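Local coordinates for putative glycosyl hydrolase (Parabacteroides distasonis, PDB 4QHZ), which is probably a hydrolase of the 3-keto-disaccharide hydrolase (DUF1080) family, possibly acting on sugars, and binds magnesium, at residues Phe44-Asp49 and Asn240-Glu245; His100-Val105 and Trp165-Ile170; Arg184-Val189 and His201-Gly206. One frame throughout, in Å; residues are numbered along the deposited sequence.

Contact 1: Phe44-Asp49 and Asn240-Glu245; sequences FTAPSD and NIWIRE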
loop_
_atom_site.group_PDB
_atom_site.type_symbol
_atom_site.label_atom_id
_atom_site.label_comp_id
_atom_site.label_asym_id
_atom_site.label_seq_id
_atom_site.Cartn_x
_atom_site.Cartn_y
_atom_site.Cartn_z
ATOM N N PHE C 44 -17.582 -15.375 16.922
ATOM C CA PHE C 44 -18.566 -14.348 17.246
ATOM C C PHE C 44 -19.822 -14.478 16.403
ATOM O O PHE C 44 -19.750 -14.724 15.204
ATOM C CB PHE C 44 -17.962 -12.964 17.040
ATOM C CG PHE C 44 -16.891 -12.628 18.031
ATOM C CD1 PHE C 44 -17.226 -12.285 19.334
ATOM C CD2 PHE C 44 -15.552 -12.643 17.664
ATOM C CE1 PHE C 44 -16.239 -11.971 20.251
ATOM C CE2 PHE C 44 -14.565 -12.325 18.569
ATOM C CZ PHE C 44 -14.906 -11.990 19.867
ATOM N N THR C 45 -20.978 -14.307 17.040
ATOM C CA THR C 45 -22.245 -14.165 16.326
ATOM C C THR C 45 -22.373 -12.721 15.823
ATOM O O THR C 45 -21.491 -11.889 16.064
ATOM C CB THR C 45 -23.456 -14.540 17.206
ATOM O OG1 THR C 45 -23.581 -13.610 18.289
ATOM C CG2 THR C 45 -23.303 -15.963 17.760
ATOM N N ALA C 46 -23.457 -12.432 15.106
ATOM C CA ALA C 46 -23.588 -11.169 14.377
ATOM C C ALA C 46 -23.715 -9.956 15.304
ATOM O O ALA C 46 -24.501 -9.980 16.240
ATOM C CB ALA C 46 -24.787 -11.227 13.441
ATOM N N PRO C 47 -22.930 -8.895 15.045
ATOM C CA PRO C 47 -23.148 -7.627 15.743
ATOM C C PRO C 47 -24.413 -6.948 15.238
ATOM O O PRO C 47 -24.961 -7.359 14.212
ATOM C CB PRO C 47 -21.907 -6.797 15.399
ATOM C CG PRO C 47 -21.313 -7.434 14.198
ATOM C CD PRO C 47 -21.748 -8.865 14.164
ATOM N N SER C 48 -24.867 -5.924 15.961
ATOM C CA SER C 48 -26.189 -5.330 15.745
ATOM C C SER C 48 -26.365 -4.676 14.369
ATOM O O SER C 48 -27.477 -4.617 13.862
ATOM C CB SER C 48 -26.486 -4.299 16.834
ATOM O OG SER C 48 -25.515 -3.266 16.823
ATOM N N ASP C 49 -25.273 -4.217 13.760
ATOM C CA ASP C 49 -25.332 -3.590 12.437
ATOM C C ASP C 49 -25.013 -4.557 11.287
ATOM O O ASP C 49 -24.922 -4.144 10.134
ATOM C CB ASP C 49 -24.380 -2.389 12.380
ATOM C CG ASP C 49 -22.908 -2.788 12.396
ATOM O OD1 ASP C 49 -22.578 -3.916 12.822
ATOM O OD2 ASP C 49 -22.073 -1.959 11.992
ATOM N N ASN C 240 -23.671 -19.878 11.189
ATOM C CA ASN C 240 -23.258 -18.563 11.683
ATOM C C ASN C 240 -22.562 -17.706 10.617
ATOM O O ASN C 240 -21.371 -17.414 10.715
ATOM C CB ASN C 240 -22.362 -18.716 12.911
ATOM C CG ASN C 240 -22.081 -17.387 13.605
ATOM O OD1 ASN C 240 -22.817 -16.413 13.436
ATOM N ND2 ASN C 240 -21.015 -17.345 14.388
ATOM N N ILE C 241 -23.328 -17.308 9.603
ATOM C CA ILE C 241 -22.813 -16.458 8.548
ATOM C C ILE C 241 -23.387 -15.056 8.709
ATOM O O ILE C 241 -24.608 -14.873 8.697
ATOM C CB ILE C 241 -23.162 -17.001 7.154
ATOM C CG1 ILE C 241 -22.832 -18.495 7.081
ATOM C CG2 ILE C 241 -22.422 -16.214 6.084
ATOM C CD1 ILE C 241 -23.107 -19.132 5.734
ATOM N N TRP C 242 -22.508 -14.069 8.857
ATOM C CA TRP C 242 -22.937 -12.679 8.832
ATOM C C TRP C 242 -21.933 -11.807 8.096
ATOM O O TRP C 242 -20.780 -12.181 7.906
ATOM C CB TRP C 242 -23.194 -12.139 10.248
ATOM C CG TRP C 242 -22.085 -12.311 11.250
ATOM C CD1 TRP C 242 -21.960 -13.314 12.156
ATOM C CD2 TRP C 242 -20.988 -11.418 11.486
ATOM N NE1 TRP C 242 -20.840 -13.121 12.931
ATOM C CE2 TRP C 242 -20.229 -11.958 12.542
ATOM C CE3 TRP C 242 -20.570 -10.217 10.904
ATOM C CZ2 TRP C 242 -19.066 -11.350 13.019
ATOM C CZ3 TRP C 242 -19.420 -9.605 11.385
ATOM C CH2 TRP C 242 -18.681 -10.178 12.431
ATOM N N ILE C 243 -22.405 -10.644 7.675
ATOM C CA ILE C 243 -21.611 -9.729 6.881
ATOM C C ILE C 243 -21.971 -8.314 7.300
ATOM O O ILE C 243 -23.142 -8.011 7.552
ATOM C CB ILE C 243 -21.859 -9.954 5.378
ATOM C CG1 ILE C 243 -20.905 -9.119 4.528
ATOM C CG2 ILE C 243 -23.310 -9.641 5.005
ATOM C CD1 ILE C 243 -20.813 -9.608 3.096
ATOM N N ARG C 244 -20.968 -7.455 7.408
ATOM C CA ARG C 244 -21.241 -6.038 7.635
ATOM C C ARG C 244 -20.414 -5.204 6.684
ATOM O O ARG C 244 -19.246 -5.488 6.426
ATOM C CB ARG C 244 -21.010 -5.635 9.097
ATOM C CG ARG C 244 -19.708 -6.077 9.712
ATOM C CD ARG C 244 -19.742 -5.899 11.223
ATOM N NE ARG C 244 -19.931 -4.501 11.622
ATOM C CZ ARG C 244 -18.987 -3.560 11.576
ATOM N NH1 ARG C 244 -17.757 -3.835 11.140
ATOM N NH2 ARG C 244 -19.273 -2.325 11.957
ATOM N N GLU C 245 -21.064 -4.200 6.112
ATOM C CA GLU C 245 -20.459 -3.404 5.067
ATOM C C GLU C 245 -19.495 -2.435 5.721
ATOM O O GLU C 245 -19.772 -1.924 6.795
ATOM C CB GLU C 245 -21.537 -2.677 4.267
ATOM C CG GLU C 245 -22.569 -3.631 3.678
ATOM C CD GLU C 245 -23.478 -2.971 2.663
ATOM O OE1 GLU C 245 -22.987 -2.581 1.588
ATOM O OE2 GLU C 245 -24.688 -2.849 2.944
HETATM O O HOH W 1 -25.490 -14.319 14.267
HETATM O O HOH W 2 -23.626 -3.984 7.382
#
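The indole of Trp-242 lies under Ala-46 and the ring of Pro-47, which cover one of its faces where the loop 44-49 runs over the strand. Followed outward, Trp-242 CB packs on the Ala-46 methyl, and Trp-242 CG lies 3.6 Å from Ala-46 CB, set next to that methyl by its place between the backbone N and the carbonyl carbon (chi1 53°). Past it, CD1 meets Ala-46 N, and Ala-46 CA makes a CH-pi contact 3.5 Å from the centroid of the five-membered ring. At the ring edge NE1 donates to Phe-44 O at 3.0 Å, an almost straight bond with the oxygen in the indole plane. Pro-47 CD stands over the six-membered ring, 3.5 Å from its centroid and nearly on the normal, about equally far from CE3, CZ3, CH2 and CZ2. Phe-44 O also accepts from Asn-240 ND2 at 3.0 Å; the two donors reach it from opposite faces of its carbonyl plane.

Strand 237-245 belongs to the larger antiparallel sheet of a concanavalin-like beta-sandwich. Loop 44-49 leads into strand 51-54, the antiparallel neighbour of 237-245. The imidazole of His-100, on strand 97-104, meets the indole with nearly parallel planes, and Gly-195 of the second subunit packs on Trp-242.

Beyond Pro-47, whose CG rests 3.7 Å from Arg-244 CD, the guanidinium grips Asp-49 side-on in a salt bridge. Arg-244 NE reaches Asp-49 OD1 at 3.0 Å, and Arg-244 NH2 meets Asp-49 OD2 at 2.8 Å through that oxygen's syn lone pair. The carboxylate and guanidinium planes are 37° apart. Arg-244 NH1 is held by Gln-98 OE1. A water accepts from Glu-245 N and donates to Asp-49 O, tying the backbones together beside the ion pair.

Contact 2: His100-Val105 and Trp165-Ile170; sequences HIEWQV and WNVYDI. With EDO (1,2-ethanediol), chain H.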
loop_
_atom_site.group_PDB
_atom_site.type_symbol
_atom_site.label_atom_id
_atom_site.label_comp_id
_atom_site.label_asym_id
_atom_site.label_seq_id
_atom_site.Cartn_x
_atom_site.Cartn_y
_atom_site.Cartn_z
ATOM N N HIS C 100 -18.182 -13.153 8.479
ATOM C CA HIS C 100 -17.952 -14.286 9.360
ATOM C C HIS C 100 -18.661 -15.506 8.788
ATOM O O HIS C 100 -19.783 -15.402 8.306
ATOM C CB HIS C 100 -18.467 -13.977 10.761
ATOM C CG HIS C 100 -18.144 -15.026 11.782
ATOM N ND1 HIS C 100 -17.024 -14.969 12.584
ATOM C CD2 HIS C 100 -18.807 -16.152 12.144
ATOM C CE1 HIS C 100 -17.002 -16.021 13.383
ATOM N NE2 HIS C 100 -18.076 -16.751 13.142
ATOM N N ILE C 101 -18.001 -16.660 8.830
ATOM C CA ILE C 101 -18.588 -17.901 8.321
ATOM C C ILE C 101 -17.891 -19.100 8.962
ATOM O O ILE C 101 -16.664 -19.147 9.059
ATOM C CB ILE C 101 -18.529 -17.978 6.771
ATOM C CG1 ILE C 101 -19.161 -19.274 6.257
ATOM C CG2 ILE C 101 -17.098 -17.870 6.249
ATOM C CD1 ILE C 101 -19.452 -19.253 4.769
ATOM N N GLU C 102 -18.690 -20.068 9.393
ATOM C CA GLU C 102 -18.187 -21.272 10.035
ATOM C C GLU C 102 -18.593 -22.475 9.215
ATOM O O GLU C 102 -19.693 -22.512 8.655
ATOM C CB GLU C 102 -18.725 -21.370 11.460
ATOM C CG GLU C 102 -18.406 -20.123 12.279
ATOM C CD GLU C 102 -18.753 -20.233 13.751
ATOM O OE1 GLU C 102 -19.130 -21.333 14.224
ATOM O OE2 GLU C 102 -18.644 -19.191 14.435
ATOM N N TRP C 103 -17.694 -23.449 9.119
ATOM C CA TRP C 103 -17.936 -24.626 8.287
ATOM C C TRP C 103 -17.371 -25.903 8.902
ATOM O O TRP C 103 -16.331 -25.892 9.568
ATOM C CB TRP C 103 -17.371 -24.428 6.874
ATOM C CG TRP C 103 -15.960 -23.946 6.796
ATOM C CD1 TRP C 103 -15.540 -22.655 6.861
ATOM C CD2 TRP C 103 -14.787 -24.738 6.574
ATOM N NE1 TRP C 103 -14.172 -22.590 6.731
ATOM C CE2 TRP C 103 -13.686 -23.856 6.552
ATOM C CE3 TRP C 103 -14.553 -26.108 6.432
ATOM C CZ2 TRP C 103 -12.370 -24.300 6.375
ATOM C CZ3 TRP C 103 -13.248 -26.552 6.263
ATOM C CH2 TRP C 103 -12.172 -25.647 6.229
ATOM N N GLN C 104 -18.081 -26.998 8.657
ATOM C CA GLN C 104 -17.793 -28.280 9.275
ATOM C C GLN C 104 -17.597 -29.353 8.228
ATOM O O GLN C 104 -18.479 -29.590 7.401
ATOM C CB GLN C 104 -18.954 -28.675 10.180
ATOM C CG GLN C 104 -18.746 -29.959 10.961
ATOM C CD GLN C 104 -20.042 -30.478 11.550
ATOM O OE1 GLN C 104 -21.042 -30.613 10.842
ATOM N NE2 GLN C 104 -20.040 -30.753 12.848
ATOM N N VAL C 105 -16.445 -30.011 8.274
ATOM C CA VAL C 105 -16.222 -31.214 7.488
ATOM C C VAL C 105 -16.873 -32.363 8.251
ATOM O O VAL C 105 -16.617 -32.528 9.441
ATOM C CB VAL C 105 -14.725 -31.485 7.277
ATOM C CG1 VAL C 105 -14.514 -32.714 6.399
ATOM C CG2 VAL C 105 -14.046 -30.268 6.662
ATOM N N TRP C 165 -15.852 -27.241 14.107
ATOM C CA TRP C 165 -16.212 -26.103 13.270
ATOM C C TRP C 165 -15.004 -25.218 13.001
ATOM O O TRP C 165 -14.337 -24.770 13.936
ATOM C CB TRP C 165 -17.337 -25.294 13.925
ATOM C CG TRP C 165 -18.624 -26.009 13.833
ATOM C CD1 TRP C 165 -19.149 -26.876 14.749
ATOM C CD2 TRP C 165 -19.528 -25.991 12.731
ATOM N NE1 TRP C 165 -20.344 -27.381 14.296
ATOM C CE2 TRP C 165 -20.600 -26.856 13.056
ATOM C CE3 TRP C 165 -19.547 -25.324 11.502
ATOM C CZ2 TRP C 165 -21.676 -27.064 12.197
ATOM C CZ3 TRP C 165 -20.624 -25.527 10.651
ATOM C CH2 TRP C 165 -21.672 -26.394 11.002
ATOM N N ASN C 166 -14.733 -24.989 11.715
ATOM C CA ASN C 166 -13.660 -24.094 11.293
ATOM C C ASN C 166 -14.211 -22.699 11.083
ATOM O O ASN C 166 -15.165 -22.516 10.330
ATOM C CB ASN C 166 -12.998 -24.607 10.023
ATOM C CG ASN C 166 -12.188 -25.857 10.269
ATOM O OD1 ASN C 166 -11.065 -25.789 10.766
ATOM N ND2 ASN C 166 -12.768 -27.009 9.961
ATOM N N VAL C 167 -13.622 -21.733 11.771
ATOM C CA VAL C 167 -14.160 -20.382 11.837
ATOM C C VAL C 167 -13.367 -19.459 10.932
ATOM O O VAL C 167 -12.159 -19.328 11.095
ATOM C CB VAL C 167 -14.104 -19.847 13.279
ATOM C CG1 VAL C 167 -14.640 -18.427 13.351
ATOM C CG2 VAL C 167 -14.883 -20.759 14.212
ATOM N N TYR C 168 -14.046 -18.832 9.973
ATOM C CA TYR C 168 -13.430 -17.812 9.135
ATOM C C TYR C 168 -13.907 -16.426 9.550
ATOM O O TYR C 168 -15.109 -16.198 9.728
ATOM C CB TYR C 168 -13.766 -18.005 7.653
ATOM C CG TYR C 168 -12.926 -18.985 6.843
ATOM C CD1 TYR C 168 -11.817 -19.642 7.371
ATOM C CD2 TYR C 168 -13.236 -19.211 5.505
ATOM C CE1 TYR C 168 -11.063 -20.516 6.589
ATOM C CE2 TYR C 168 -12.493 -20.069 4.721
ATOM C CZ TYR C 168 -11.402 -20.715 5.262
ATOM O OH TYR C 168 -10.680 -21.578 4.459
ATOM N N ASP C 169 -12.955 -15.509 9.700
ATOM C CA ASP C 169 -13.238 -14.077 9.742
ATOM C C ASP C 169 -12.475 -13.442 8.592
ATOM O O ASP C 169 -11.276 -13.671 8.434
ATOM C CB ASP C 169 -12.851 -13.478 11.091
ATOM C CG ASP C 169 -13.845 -13.833 12.180
ATOM O OD1 ASP C 169 -15.003 -13.376 12.086
ATOM O OD2 ASP C 169 -13.491 -14.592 13.112
ATOM N N ILE C 170 -13.189 -12.669 7.777
ATOM C CA ILE C 170 -12.674 -12.172 6.506
ATOM C C ILE C 170 -12.903 -10.666 6.413
ATOM O O ILE C 170 -14.010 -10.196 6.660
ATOM C CB ILE C 170 -13.367 -12.870 5.326
ATOM C CG1 ILE C 170 -12.998 -14.358 5.305
ATOM C CG2 ILE C 170 -13.000 -12.199 4.010
ATOM C CD1 ILE C 170 -13.834 -15.205 4.361
HETATM C C1 EDO H . -10.900 -13.552 15.267
HETATM O O1 EDO H . -11.147 -14.519 14.240
HETATM C C2 EDO H . -12.076 -12.589 15.322
HETATM O O2 EDO H . -11.740 -11.472 16.152
#
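Two neighbouring antiparallel strands of the larger sandwich sheet meet here, with Ile-101 opposite Tyr-168 and Trp-103 opposite Asn-166 as hydrogen-bonded pairs. Four backbone bonds join them, the Tyr-168 N to Ile-101 O bond being 2.8 Å long. On the face carrying Trp-103 and Tyr-168, the indole edge points at the phenol face in a T-shaped stack, planes at 74°. Trp-103 NE1 stands over the centre of the Tyr-168 ring, and Asn-166 CB sits over the Trp-103 six-membered ring, 3.7 Å from its centroid.

On the other face the His-100 ring is held at both nitrogens. ND1 donates to Asp-169 OD1 at 2.6 Å, from above the carboxylate plane, and NE2 donates to Glu-102 OE2 at 2.8 Å on its anti lone pair; the two bonds together fix the ring's rotation. Asp-169 OD2 accepts from a 1,2-ethanediol. Farther along, Gln-104 CB lies over the Trp-165 six-membered ring, 3.4 Å from its centroid.

Strand 237-245 flanks strand 97-104, and strand 185-193 flanks strand 165-177. Tyr-168 OH bonds to Gln-130 O on strand 127-131 of the opposing sheet, where Gln-130 belongs to the magnesium site.

Contact 3: Arg184-Val189 and His201-Gly206; sequences RTHPTV and HTTILG
His-186 turns the edge of its imidazole toward the backbone of Ile-204. ND1 donates to Ile-204 O at 3.1 Å, lying in the plane of that carbonyl. Thr-203 CG2 touches the base of the same side chain, 3.6 Å from His-186 CB, while Tyr-183 stacks on the imidazole. An alanine in place of His-186 would keep the CB contact but would probably leave Ile-204 O without this donor and Tyr-183 without its stacking partner.

Pro-187 and Ile-204 cross at about a right angle. Pro-187 CG comes within 3.9 Å of Ile-204 CB, and Pro-187 O accepts from Ile-204 N at 2.9 Å in a virtually linear bond. Ile-204 CD1 reaches Val-189 CG1 at 3.9 Å, so the isoleucine touches both the proline and the valine. Tyr-127, on strand 127-131, also packs on Pro-187 and Ile-204.

Thr-188 meets a different group: its CB stands over the face of the His-201 ring, 4.0 Å from the ring centroid and toward the rim. His-201 CB sets off away from the 184-189 segment, but with CG anti to the backbone N (chi1 -163°) the end of the side chain still lies against the threonine. His-201 of the second subunit stacks on this ring.

Between these groups the backbones pair. Val-189 and Thr-202 exchange two bonds, Thr-202 N to Val-189 O being 2.8 Å, and Thr-188 faces Thr-203 as a non-hydrogen-bonded pair. Just before His-186 in the chain, Arg-184 and Thr-185 both face Thr-176 of strand 165-177 in a classic beta bulge. The pairing of 184-189 with 201-206 is the open end of the beta hairpin formed by strands 185-193 and 196-203, where the pairing gives way to loop.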
loop_
_atom_site.group_PDB
_atom_site.type_symbol
_atom_site.label_atom_id
_atom_site.label_comp_id
_atom_site.label_asym_id
_atom_site.label_seq_id
_atom_site.Cartn_x
_atom_site.Cartn_y
_atom_site.Cartn_z
ATOM N N ARG C 184 -7.436 -0.371 -11.270
ATOM C CA ARG C 184 -6.876 0.861 -10.727
ATOM C C ARG C 184 -6.271 0.561 -9.357
ATOM O O ARG C 184 -5.131 0.926 -9.072
ATOM C CB ARG C 184 -7.952 1.937 -10.631
ATOM C CG ARG C 184 -7.503 3.235 -9.985
ATOM C CD ARG C 184 -8.621 4.255 -9.984
ATOM N NE ARG C 184 -8.196 5.496 -9.340
ATOM C CZ ARG C 184 -8.170 5.708 -8.023
ATOM N NH1 ARG C 184 -8.573 4.768 -7.159
ATOM N NH2 ARG C 184 -7.743 6.883 -7.564
ATOM N N THR C 185 -7.061 -0.082 -8.503
ATOM C CA THR C 185 -6.569 -0.643 -7.257
ATOM C C THR C 185 -7.033 -2.084 -7.177
ATOM O O THR C 185 -8.170 -2.397 -7.530
ATOM C CB THR C 185 -7.072 0.125 -6.021
ATOM O OG1 THR C 185 -8.504 0.180 -6.034
ATOM C CG2 THR C 185 -6.511 1.540 -6.005
ATOM N N HIS C 186 -6.143 -2.964 -6.739
ATOM C CA HIS C 186 -6.473 -4.374 -6.608
ATOM C C HIS C 186 -7.275 -4.604 -5.344
ATOM O O HIS C 186 -7.218 -3.795 -4.419
ATOM C CB HIS C 186 -5.205 -5.213 -6.574
ATOM C CG HIS C 186 -4.491 -5.262 -7.883
ATOM N ND1 HIS C 186 -4.505 -6.376 -8.690
ATOM C CD2 HIS C 186 -3.769 -4.326 -8.541
ATOM C CE1 HIS C 186 -3.813 -6.129 -9.787
ATOM N NE2 HIS C 186 -3.351 -4.894 -9.719
ATOM N N PRO C 187 -8.034 -5.707 -5.296
ATOM C CA PRO C 187 -8.700 -6.028 -4.047
ATOM C C PRO C 187 -7.686 -6.507 -3.030
ATOM O O PRO C 187 -6.640 -7.042 -3.405
ATOM C CB PRO C 187 -9.650 -7.175 -4.418
ATOM C CG PRO C 187 -9.509 -7.381 -5.889
ATOM C CD PRO C 187 -8.205 -6.770 -6.293
ATOM N N THR C 188 -7.981 -6.303 -1.754
ATOM C CA THR C 188 -7.158 -6.862 -0.689
ATOM C C THR C 188 -8.043 -7.642 0.272
ATOM O O THR C 188 -9.235 -7.344 0.411
ATOM C CB THR C 188 -6.365 -5.779 0.066
ATOM O OG1 THR C 188 -7.268 -4.852 0.672
ATOM C CG2 THR C 188 -5.434 -5.033 -0.888
ATOM N N VAL C 189 -7.456 -8.634 0.936
ATOM C CA VAL C 189 -8.211 -9.486 1.842
ATOM C C VAL C 189 -7.346 -9.981 3.005
ATOM O O VAL C 189 -6.179 -10.330 2.826
ATOM C CB VAL C 189 -8.840 -10.674 1.072
ATOM C CG1 VAL C 189 -7.764 -11.586 0.493
ATOM C CG2 VAL C 189 -9.794 -11.452 1.968
ATOM N N HIS C 201 -3.577 -9.125 4.790
ATOM C CA HIS C 201 -3.727 -8.037 3.831
ATOM C C HIS C 201 -3.121 -8.424 2.480
ATOM O O HIS C 201 -2.256 -7.727 1.942
ATOM C CB HIS C 201 -3.104 -6.744 4.361
ATOM C CG HIS C 201 -3.553 -5.519 3.629
ATOM N ND1 HIS C 201 -4.802 -4.965 3.808
ATOM C CD2 HIS C 201 -2.915 -4.727 2.734
ATOM C CE1 HIS C 201 -4.926 -3.902 3.032
ATOM N NE2 HIS C 201 -3.793 -3.733 2.374
ATOM N N THR C 202 -3.616 -9.533 1.937
ATOM C CA THR C 202 -3.120 -10.099 0.691
ATOM C C THR C 202 -3.748 -9.399 -0.496
ATOM O O THR C 202 -4.952 -9.176 -0.528
ATOM C CB THR C 202 -3.440 -11.601 0.628
ATOM O OG1 THR C 202 -2.783 -12.260 1.718
ATOM C CG2 THR C 202 -2.975 -12.215 -0.670
ATOM N N THR C 203 -2.923 -9.044 -1.470
ATOM C CA THR C 203 -3.412 -8.443 -2.700
ATOM C C THR C 203 -3.918 -9.535 -3.634
ATOM O O THR C 203 -3.230 -10.528 -3.867
ATOM C CB THR C 203 -2.311 -7.623 -3.397
ATOM O OG1 THR C 203 -1.924 -6.536 -2.548
ATOM C CG2 THR C 203 -2.802 -7.062 -4.723
ATOM N N ILE C 204 -5.127 -9.346 -4.150
ATOM C CA ILE C 204 -5.719 -10.275 -5.093
ATOM C C ILE C 204 -5.348 -9.814 -6.499
ATOM O O ILE C 204 -5.480 -8.634 -6.826
ATOM C CB ILE C 204 -7.241 -10.369 -4.892
ATOM C CG1 ILE C 204 -7.537 -10.969 -3.518
ATOM C CG2 ILE C 204 -7.884 -11.210 -5.984
ATOM C CD1 ILE C 204 -8.999 -10.984 -3.118
ATOM N N LEU C 205 -4.858 -10.747 -7.318
ATOM C CA LEU C 205 -4.267 -10.419 -8.622
ATOM C C LEU C 205 -5.291 -10.371 -9.741
ATOM O O LEU C 205 -5.033 -9.790 -10.786
ATOM C CB LEU C 205 -3.181 -11.431 -8.986
ATOM C CG LEU C 205 -2.060 -11.590 -7.953
ATOM C CD1 LEU C 205 -1.117 -12.709 -8.363
ATOM C CD2 LEU C 205 -1.299 -10.284 -7.772
ATOM N N GLY C 206 -6.447 -10.975 -9.513
ATOM C CA GLY C 206 -7.484 -11.092 -10.528
ATOM C C GLY C 206 -8.377 -12.256 -10.156
ATOM O O GLY C 206 -8.271 -12.782 -9.043
#

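All three contacts reach the larger antiparallel sheet of the sandwich. Contact 1 closes a loop of 190 residues, bringing the segment before strand 51-54 onto the last strand, 237-245, and contacts 2 and 3 are nested in series inside it. Across the sheet the strands run 237-245, 97-104, 165-177, 185-193, 196-203. The centres of contacts 1 and 2 are about 13 Å apart, and the two touch through Trp-242 O and His-100 N, a probable hydrogen bond. Contact 3 lies, centre to centre, about 22 Å from contact 2, linked by Ile-170 packing on Val-189, and about 23 Å from contact 1, across the chain's centre. Contact 2 thus lies between the others in strand order.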